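Dihydroorotase (PDB 6L0A) catalyses the zinc-dependent, reversible interconversion of N-carbamoyl-L-aspartate and dihydroorotate, the third step of de novo pyrimidine biosynthesis. Local coordinates at residues Val15-Gly20 and Ala38-Asn43; Met22-Thr27 and Gln62-Lys67. One frame throughout, in Å; residues are numbered along the deposited sequence.

Contact 1 (Val15-Gly20 and Ala38-Asn43). With ZN (zinc ion), chain K; LMR ((2S)-2-hydroxybutanedioic acid), chain M.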
ATOM      1  N   VAL C  15      -8.600  -7.361  20.865  1.00 10.37           N
ATOM      2  CA  VAL C  15      -9.154  -8.527  20.171  1.00 11.74           C
ATOM      3  C   VAL C  15     -10.457  -8.148  19.481  1.00 10.76           C
ATOM      4  O   VAL C  15     -11.316  -7.497  20.084  1.00 12.17           O
ATOM      5  CB  VAL C  15      -9.393  -9.705  21.143  1.00 11.50           C
ATOM      6  CG1 VAL C  15     -10.181 -10.817  20.466  1.00 14.64           C
ATOM      7  CG2 VAL C  15      -8.065 -10.251  21.654  1.00 11.50           C
ATOM      8  N   HIS C  16     -10.617  -8.580  18.224  1.00 11.95           N
ATOM      9  CA  HIS C  16     -11.894  -8.533  17.518  1.00 10.32           C
ATOM     10  C   HIS C  16     -12.421  -9.950  17.332  1.00 13.11           C
ATOM     11  O   HIS C  16     -11.735 -10.793  16.738  1.00 14.12           O
ATOM     12  CB  HIS C  16     -11.742  -7.858  16.144  1.00 13.87           C
ATOM     13  CG  HIS C  16     -11.334  -6.417  16.211  1.00 12.68           C
ATOM     14  ND1 HIS C  16     -12.246  -5.387  16.316  1.00 14.31           N
ATOM     15  CD2 HIS C  16     -10.109  -5.837  16.194  1.00 14.73           C
ATOM     16  CE1 HIS C  16     -11.596  -4.234  16.366  1.00 12.82           C
ATOM     17  NE2 HIS C  16     -10.297  -4.479  16.294  1.00 15.42           N
ATOM     18  N   VAL C  17     -13.641 -10.218  17.808  1.00 15.36           N
ATOM     19  CA  VAL C  17     -14.280 -11.511  17.577  1.00 19.12           C
ATOM     20  C   VAL C  17     -15.595 -11.397  16.823  1.00 17.56           C
ATOM     21  O   VAL C  17     -16.248 -12.420  16.592  1.00 18.32           O
ATOM     22  CB  VAL C  17     -14.497 -12.305  18.886  1.00 15.03           C
ATOM     23  CG1 VAL C  17     -13.158 -12.733  19.498  1.00 13.31           C
ATOM     24  CG2 VAL C  17     -15.335 -11.501  19.865  1.00 16.19           C
ATOM     25  N   ARG C  18     -16.006 -10.193  16.427  1.00 16.64           N
ATOM     26  CA  ARG C  18     -17.159 -10.007  15.526  1.00 17.17           C
ATOM     27  C   ARG C  18     -18.426 -10.575  16.189  1.00 20.08           C
ATOM     28  O   ARG C  18     -18.567 -10.553  17.421  1.00 16.84           O
ATOM     29  CB  ARG C  18     -16.862 -10.607  14.149  1.00 16.90           C
ATOM     30  CG  ARG C  18     -15.479 -10.309  13.580  1.00 18.99           C
ATOM     31  CD  ARG C  18     -15.294  -8.829  13.308  1.00 17.53           C
ATOM     32  NE  ARG C  18     -14.121  -8.618  12.459  1.00 18.30           N
ATOM     33  CZ  ARG C  18     -13.464  -7.466  12.365  1.00 17.90           C
ATOM     34  NH1 ARG C  18     -13.862  -6.402  13.064  1.00 14.27           N
ATOM     35  NH2 ARG C  18     -12.401  -7.386  11.572  1.00 14.95           N
ATOM     36  N   GLU C  19     -19.364 -11.067  15.367  1.00 20.59           N
ATOM     37  CA  GLU C  19     -20.638 -11.605  15.838  1.00 19.85           C
ATOM     38  C   GLU C  19     -20.997 -12.837  15.007  1.00 22.44           C
ATOM     39  O   GLU C  19     -20.259 -13.238  14.102  1.00 19.82           O
ATOM     40  CB  GLU C  19     -21.740 -10.542  15.771  1.00 23.52           C
ATOM     41  CG  GLU C  19     -21.629  -9.448  16.836  1.00 26.45           C
ATOM     42  CD  GLU C  19     -22.907  -8.634  16.989  1.00 35.63           C
ATOM     43  OE1 GLU C  19     -23.081  -7.632  16.251  1.00 32.42           O
ATOM     44  OE2 GLU C  19     -23.740  -8.995  17.852  1.00 33.89           O
ATOM     45  N   GLY C  20     -22.132 -13.461  15.339  1.00 21.36           N
ATOM     46  CA  GLY C  20     -22.655 -14.552  14.519  1.00 21.36           C
ATOM     47  C   GLY C  20     -21.673 -15.686  14.288  1.00 22.02           C
ATOM     48  O   GLY C  20     -20.907 -16.078  15.175  1.00 22.02           O
ATOM     49  N   ALA C  38      -8.576 -11.595  27.235  1.00 12.21           N
ATOM     50  CA  ALA C  38      -8.805 -10.848  25.997  1.00 13.69           C
ATOM     51  C   ALA C  38      -9.578  -9.565  26.281  1.00 13.33           C
ATOM     52  O   ALA C  38     -10.608  -9.596  26.959  1.00 14.42           O
ATOM     53  CB  ALA C  38      -9.587 -11.698  24.989  1.00 12.05           C
ATOM     54  N   TYR C  39      -9.100  -8.444  25.740  1.00 11.50           N
ATOM     55  CA  TYR C  39      -9.837  -7.186  25.781  1.00 14.17           C
ATOM     56  C   TYR C  39     -10.576  -7.034  24.458  1.00 14.47           C
ATOM     57  O   TYR C  39      -9.937  -6.923  23.406  1.00 12.87           O
ATOM     58  CB  TYR C  39      -8.896  -6.011  26.008  1.00 13.69           C
ATOM     59  CG  TYR C  39      -9.585  -4.668  26.194  1.00 16.36           C
ATOM     60  CD1 TYR C  39     -10.422  -4.439  27.272  1.00 20.11           C
ATOM     61  CD2 TYR C  39      -9.362  -3.624  25.301  1.00 17.47           C
ATOM     62  CE1 TYR C  39     -11.041  -3.193  27.459  1.00 17.71           C
ATOM     63  CE2 TYR C  39      -9.974  -2.378  25.473  1.00 16.32           C
ATOM     64  CZ  TYR C  39     -10.810  -2.176  26.563  1.00 17.40           C
ATOM     65  OH  TYR C  39     -11.413  -0.950  26.766  1.00 17.12           O
ATOM     66  N   ILE C  40     -11.905  -7.028  24.515  1.00 12.11           N
ATOM     67  CA  ILE C  40     -12.770  -7.203  23.348  1.00 12.28           C
ATOM     68  C   ILE C  40     -13.169  -5.844  22.788  1.00 13.34           C
ATOM     69  O   ILE C  40     -13.791  -5.030  23.481  1.00 10.94           O
ATOM     70  CB  ILE C  40     -14.022  -8.020  23.705  1.00 12.45           C
ATOM     71  CG1 ILE C  40     -13.614  -9.395  24.240  1.00 12.18           C
ATOM     72  CG2 ILE C  40     -14.974  -8.137  22.517  1.00 13.41           C
ATOM     73  CD1 ILE C  40     -12.944 -10.304  23.175  1.00 13.13           C
ATOM     74  N   MET C  41     -12.871  -5.618  21.517  1.00 11.69           N
ATOM     75  CA  MET C  41     -13.140  -4.312  20.931  1.00 11.78           C
ATOM     76  C   MET C  41     -14.614  -4.178  20.537  1.00 13.03           C
ATOM     77  O   MET C  41     -15.306  -5.177  20.318  1.00 13.13           O
ATOM     78  CB  MET C  41     -12.223  -4.094  19.734  1.00 13.72           C
ATOM     79  CG  MET C  41     -10.755  -3.844  20.157  1.00 14.21           C
ATOM     80  SD  MET C  41     -10.610  -2.373  21.181  1.00 19.38           S
ATOM     81  CE  MET C  41      -8.982  -2.507  21.934  1.00 22.83           C
ATOM     82  N   PRO C  42     -15.118  -2.936  20.424  1.00 12.55           N
ATOM     83  CA  PRO C  42     -16.573  -2.740  20.340  1.00 12.29           C
ATOM     84  C   PRO C  42     -17.119  -2.279  18.989  1.00 11.88           C
ATOM     85  O   PRO C  42     -18.261  -1.808  18.918  1.00 13.39           O
ATOM     86  CB  PRO C  42     -16.804  -1.654  21.393  1.00 12.30           C
ATOM     87  CG  PRO C  42     -15.626  -0.752  21.191  1.00 12.15           C
ATOM     88  CD  PRO C  42     -14.447  -1.690  20.841  1.00 12.20           C
ATOM     89  N   ASN C  43     -16.332  -2.357  17.922  1.00 12.33           N
ATOM     90  CA  ASN C  43     -16.754  -1.786  16.642  1.00 10.33           C
ATOM     91  C   ASN C  43     -17.620  -2.793  15.875  1.00 13.39           C
ATOM     92  O   ASN C  43     -17.342  -3.200  14.749  1.00 12.87           O
ATOM     93  CB  ASN C  43     -15.541  -1.326  15.836  1.00 12.79           C
ATOM     94  CG  ASN C  43     -14.603  -2.457  15.487  1.00 13.10           C
ATOM     95  OD1 ASN C  43     -14.545  -3.475  16.189  1.00 14.13           O
ATOM     96  ND2 ASN C  43     -13.854  -2.293  14.386  1.00 12.71           N
TER
HETATM   97 ZN    ZN K 401      -8.613  -3.146  16.561  1.00 50.54          ZN
HETATM   98  C1  LMR M 403      -8.635  -1.796  13.146  1.00 29.84           C
HETATM   99  O1A LMR M 403      -8.191  -2.078  14.291  1.00 25.15           O
HETATM  100  O1B LMR M 403      -8.268  -0.709  12.653  1.00 19.55           O
HETATM  101  C2  LMR M 403      -9.598  -2.717  12.360  1.00 23.39           C
HETATM  102  O2  LMR M 403      -9.107  -3.216  11.131  1.00 22.49           O
HETATM  103  C3  LMR M 403      -9.833  -3.983  13.112  1.00 30.64           C
HETATM  104  C4  LMR M 403     -11.158  -4.397  12.516  1.00 17.56           C
HETATM  105  O4A LMR M 403     -11.278  -4.770  11.298  1.00 14.00           O
HETATM  106  O4B LMR M 403     -12.100  -4.317  13.316  1.00 17.06           O
HETATM  107  O   HOH W   1     -15.295  -7.880  19.067  1.00 14.91           O
HETATM  108  O   HOH W   2     -16.288  -5.878  14.515  1.00 16.49           O
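His16 CG stands anti to its own carbonyl carbon (chi1 -64°) and Asn43 CG lies between the backbone N and carbonyl carbon (chi1 62°); with each CG so set, the two side chains cross at about a right angle, ring and amide planes 56° apart. Asn43 OD1 sits in the plane of the ring at its edge, 3.0 Å from His16 ND1. Met41 covers one ring face: its CB makes a CH-pi contact, 3.8 Å from the His16 ring centroid. Over the opposite face, nearer the ring's margin than its middle, comes O4B of the bound malate. The other ring nitrogen, NE2, binds a zinc ion at 2.2 Å; His14, Asp258 and malate O1A are also ligands of this metal, together with Lys98, probably as its carbamate. The same malate carboxylate end that overlies the ring is gripped by both segments. Arg18 NH1 gives a bond to O4B and Arg18 NH2 one to O4A, a two-point pairing, while Asn43 ND2 reaches malate O4B at 2.9 Å in a nearly straight bond. Water 2 joins Arg18 NH1 to Asn43 O, and water 1 joins Val17 N to Met41 O. Behind the site the backbones pair as parallel strands: Val15 N donates to Tyr39 O at 2.9 Å, and Met41 N to Val15 O at 2.8 Å. There Val15 CG1 meets Ile40 CD1 at 3.9 Å and Val15 CG2 meets Ala38 CB. The HxH pair, His14 at the end of strand 11-15 and His16 just past it, belongs to the TIM-barrel metal centre of the amidohydrolases. Malate thus spans the pocket, one carboxylate on zinc and the other on Arg18 and Asn43, consistent with how this enzyme would hold its substrate's carboxylate.

Contact 2 (Met22-Thr27 and Gln62-Lys67)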
ATOM      1  N   MET C  22     -18.974 -15.867  12.440  1.00 21.60           N
ATOM      2  CA  MET C  22     -17.567 -15.508  12.563  1.00 20.06           C
ATOM      3  C   MET C  22     -17.128 -15.574  14.019  1.00 16.54           C
ATOM      4  O   MET C  22     -16.047 -16.088  14.326  1.00 17.61           O
ATOM      5  CB  MET C  22     -17.324 -14.113  11.983  1.00 23.67           C
ATOM      6  CG  MET C  22     -15.872 -13.656  12.083  1.00 18.30           C
ATOM      7  SD  MET C  22     -14.777 -14.679  11.091  1.00 21.40           S
ATOM      8  CE  MET C  22     -14.913 -13.859   9.480  1.00 20.26           C
ATOM      9  N   CYS C  23     -17.975 -15.076  14.922  1.00 17.13           N
ATOM     10  CA  CYS C  23     -17.681 -15.110  16.352  1.00 20.77           C
ATOM     11  C   CYS C  23     -17.559 -16.539  16.866  1.00 18.95           C
ATOM     12  O   CYS C  23     -16.698 -16.835  17.699  1.00 17.26           O
ATOM     13  CB  CYS C  23     -18.771 -14.364  17.116  1.00 19.52           C
ATOM     14  SG  CYS C  23     -18.446 -14.143  18.881  1.00 20.00           S
ATOM     15  N   GLU C  24     -18.436 -17.429  16.406  1.00 22.21           N
ATOM     16  CA  GLU C  24     -18.349 -18.827  16.812  1.00 23.27           C
ATOM     17  C   GLU C  24     -17.053 -19.466  16.339  1.00 22.93           C
ATOM     18  O   GLU C  24     -16.488 -20.320  17.034  1.00 23.41           O
ATOM     19  CB  GLU C  24     -19.555 -19.594  16.270  1.00 26.39           C
ATOM     20  CG  GLU C  24     -20.878 -19.019  16.753  1.00 27.64           C
ATOM     21  CD  GLU C  24     -22.063 -19.875  16.362  1.00 41.66           C
ATOM     22  OE1 GLU C  24     -21.860 -20.907  15.682  1.00 39.90           O
ATOM     23  OE2 GLU C  24     -23.200 -19.511  16.739  1.00 44.71           O
ATOM     24  N   LEU C  25     -16.558 -19.058  15.169  1.00 21.16           N
ATOM     25  CA  LEU C  25     -15.297 -19.595  14.679  1.00 20.77           C
ATOM     26  C   LEU C  25     -14.125 -19.080  15.502  1.00 19.05           C
ATOM     27  O   LEU C  25     -13.254 -19.851  15.909  1.00 20.35           O
ATOM     28  CB  LEU C  25     -15.126 -19.234  13.200  1.00 18.48           C
ATOM     29  CG  LEU C  25     -13.821 -19.558  12.470  1.00 21.86           C
ATOM     30  CD1 LEU C  25     -13.424 -21.022  12.614  1.00 22.63           C
ATOM     31  CD2 LEU C  25     -13.969 -19.189  11.001  1.00 23.45           C
ATOM     32  N   VAL C  26     -14.104 -17.780  15.780  1.00 17.16           N
ATOM     33  CA  VAL C  26     -12.875 -17.126  16.213  1.00 19.85           C
ATOM     34  C   VAL C  26     -12.710 -17.106  17.728  1.00 14.74           C
ATOM     35  O   VAL C  26     -11.585 -17.178  18.219  1.00 15.85           O
ATOM     36  CB  VAL C  26     -12.838 -15.706  15.626  1.00 21.32           C
ATOM     37  CG1 VAL C  26     -11.768 -14.862  16.302  1.00 23.90           C
ATOM     38  CG2 VAL C  26     -12.593 -15.797  14.122  1.00 18.70           C
ATOM     39  N   THR C  27     -13.800 -16.997  18.476  1.00 16.10           N
ATOM     40  CA  THR C  27     -13.679 -16.868  19.926  1.00 20.08           C
ATOM     41  C   THR C  27     -12.955 -18.041  20.571  1.00 17.80           C
ATOM     42  O   THR C  27     -12.111 -17.796  21.451  1.00 18.95           O
ATOM     43  CB  THR C  27     -15.067 -16.658  20.548  1.00 19.86           C
ATOM     44  OG1 THR C  27     -15.660 -15.480  19.993  1.00 19.49           O
ATOM     45  CG2 THR C  27     -14.954 -16.487  22.072  1.00 18.37           C
ATOM     46  N   GLN C  62     -18.626 -15.798  26.666  1.00 21.16           N
ATOM     47  CA  GLN C  62     -18.301 -16.742  27.732  1.00 23.14           C
ATOM     48  C   GLN C  62     -18.864 -18.125  27.449  1.00 23.09           C
ATOM     49  O   GLN C  62     -18.250 -19.127  27.818  1.00 26.40           O
ATOM     50  CB  GLN C  62     -18.821 -16.240  29.082  1.00 24.63           C
ATOM     51  CG  GLN C  62     -17.924 -15.220  29.745  1.00 34.41           C
ATOM     52  CD  GLN C  62     -16.645 -15.812  30.329  1.00 25.93           C
ATOM     53  OE1 GLN C  62     -16.104 -16.828  29.850  1.00 29.19           O
ATOM     54  NE2 GLN C  62     -16.138 -15.158  31.359  1.00 29.55           N
ATOM     55  N   LYS C  63     -20.026 -18.199  26.794  1.00 23.16           N
ATOM     56  CA  LYS C  63     -20.577 -19.494  26.408  1.00 24.32           C
ATOM     57  C   LYS C  63     -19.684 -20.190  25.386  1.00 30.56           C
ATOM     58  O   LYS C  63     -19.464 -21.405  25.469  1.00 25.62           O
ATOM     59  CB  LYS C  63     -21.991 -19.313  25.861  1.00 29.32           C
ATOM     60  CG  LYS C  63     -22.777 -20.601  25.679  1.00 32.88           C
ATOM     61  CD  LYS C  63     -24.205 -20.299  25.235  1.00 40.69           C
ATOM     62  CE  LYS C  63     -25.145 -21.464  25.532  1.00 40.52           C
ATOM     63  NZ  LYS C  63     -24.414 -22.762  25.563  1.00 45.35           N
ATOM     64  N   LEU C  64     -19.141 -19.430  24.428  1.00 23.85           N
ATOM     65  CA  LEU C  64     -18.302 -20.018  23.391  1.00 22.76           C
ATOM     66  C   LEU C  64     -16.933 -20.417  23.917  1.00 24.98           C
ATOM     67  O   LEU C  64     -16.276 -21.278  23.323  1.00 24.79           O
ATOM     68  CB  LEU C  64     -18.135 -19.036  22.227  1.00 22.84           C
ATOM     69  CG  LEU C  64     -19.395 -18.620  21.469  1.00 22.99           C
ATOM     70  CD1 LEU C  64     -19.111 -17.418  20.588  1.00 22.86           C
ATOM     71  CD2 LEU C  64     -19.866 -19.787  20.630  1.00 27.48           C
ATOM     72  N   ALA C  65     -16.471 -19.785  24.997  1.00 22.08           N
ATOM     73  CA  ALA C  65     -15.125 -20.016  25.522  1.00 21.41           C
ATOM     74  C   ALA C  65     -15.155 -19.844  27.029  1.00 23.39           C
ATOM     75  O   ALA C  65     -14.771 -18.797  27.562  1.00 21.84           O
ATOM     76  CB  ALA C  65     -14.100 -19.067  24.891  1.00 19.85           C
ATOM     77  N   PRO C  66     -15.613 -20.866  27.761  1.00 26.51           N
ATOM     78  CA  PRO C  66     -15.787 -20.698  29.211  1.00 23.98           C
ATOM     79  C   PRO C  66     -14.490 -20.497  29.972  1.00 23.19           C
ATOM     80  O   PRO C  66     -14.544 -20.031  31.116  1.00 25.35           O
ATOM     81  CB  PRO C  66     -16.498 -21.994  29.639  1.00 25.19           C
ATOM     82  CG  PRO C  66     -17.129 -22.520  28.383  1.00 28.42           C
ATOM     83  CD  PRO C  66     -16.171 -22.140  27.278  1.00 27.16           C
ATOM     84  N   LYS C  67     -13.328 -20.816  29.400  1.00 19.70           N
ATOM     85  CA  LYS C  67     -12.071 -20.647  30.119  1.00 23.54           C
ATOM     86  C   LYS C  67     -11.345 -19.350  29.779  1.00 20.29           C
ATOM     87  O   LYS C  67     -10.261 -19.105  30.317  1.00 23.11           O
ATOM     88  CB  LYS C  67     -11.147 -21.842  29.857  1.00 28.90           C
ATOM     89  CG  LYS C  67     -11.812 -23.187  30.157  1.00 26.90           C
ATOM     90  CD  LYS C  67     -10.864 -24.355  29.916  1.00 36.38           C
ATOM     91  CE  LYS C  67     -11.598 -25.685  30.087  1.00 37.45           C
ATOM     92  NZ  LYS C  67     -10.685 -26.856  29.970  1.00 41.06           N
TER
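Leu64 of helix 51-64 reaches across to Cys23, Glu24 and Thr27 of helix 20-32, two neighbouring outer helices of the TIM barrel. Leu64 CG is anti to its carbonyl carbon (chi1 -62°), and the branch beyond it divides the work: CD1 lies 3.8 Å from Cys23 SG and 4.0 Å from Thr27 OG1, whereas CD2 faces the aliphatic CG of Glu24 at 4.1 Å. The Leu64 side chain crosses those of Glu24 and Thr27 at about a right angle. In Thr27 it is CG2 that stands anti to the backbone N, and this methyl meets Ala65 CB at 3.9 Å, where the chain has just left helical geometry. Phe70 of strand 69-71 touches both Thr27 and Ala65, and Leu61 packs against Cys23 and Thr27, so the packing runs on into the barrel wall. The hydroxyl of Thr27 is occupied within its own helix: OG1 donates to Cys23 O at 2.9 Å, tilted 27° from the carbonyl plane, and Thr27 N reaches the same oxygen from the opposite face of that plane.

In the fold
Both contacts belong to the first two beta-alpha units of the barrel: contact 1 pairs the ends of strands 11-15 and 37-40 and the loops that follow them, contact 2 the helices 20-32 and 51-64 that come next in each unit. Contact 1 is buried near the chain's centre and combines apolar packing with metal, ligand and water bonds beside its strand pairing. Contact 2 lies farther out, the two contact centres being about 11 Å apart; it mixes buried Cys23, Thr27 and Ala65 with exposed Glu24 and meets mainly through apolar atoms, around partly exposed Leu64. Val17 joins them: its CB packs against Thr27 OG1 at 3.6 Å, while Val17 also touches Ile40 in contact 1.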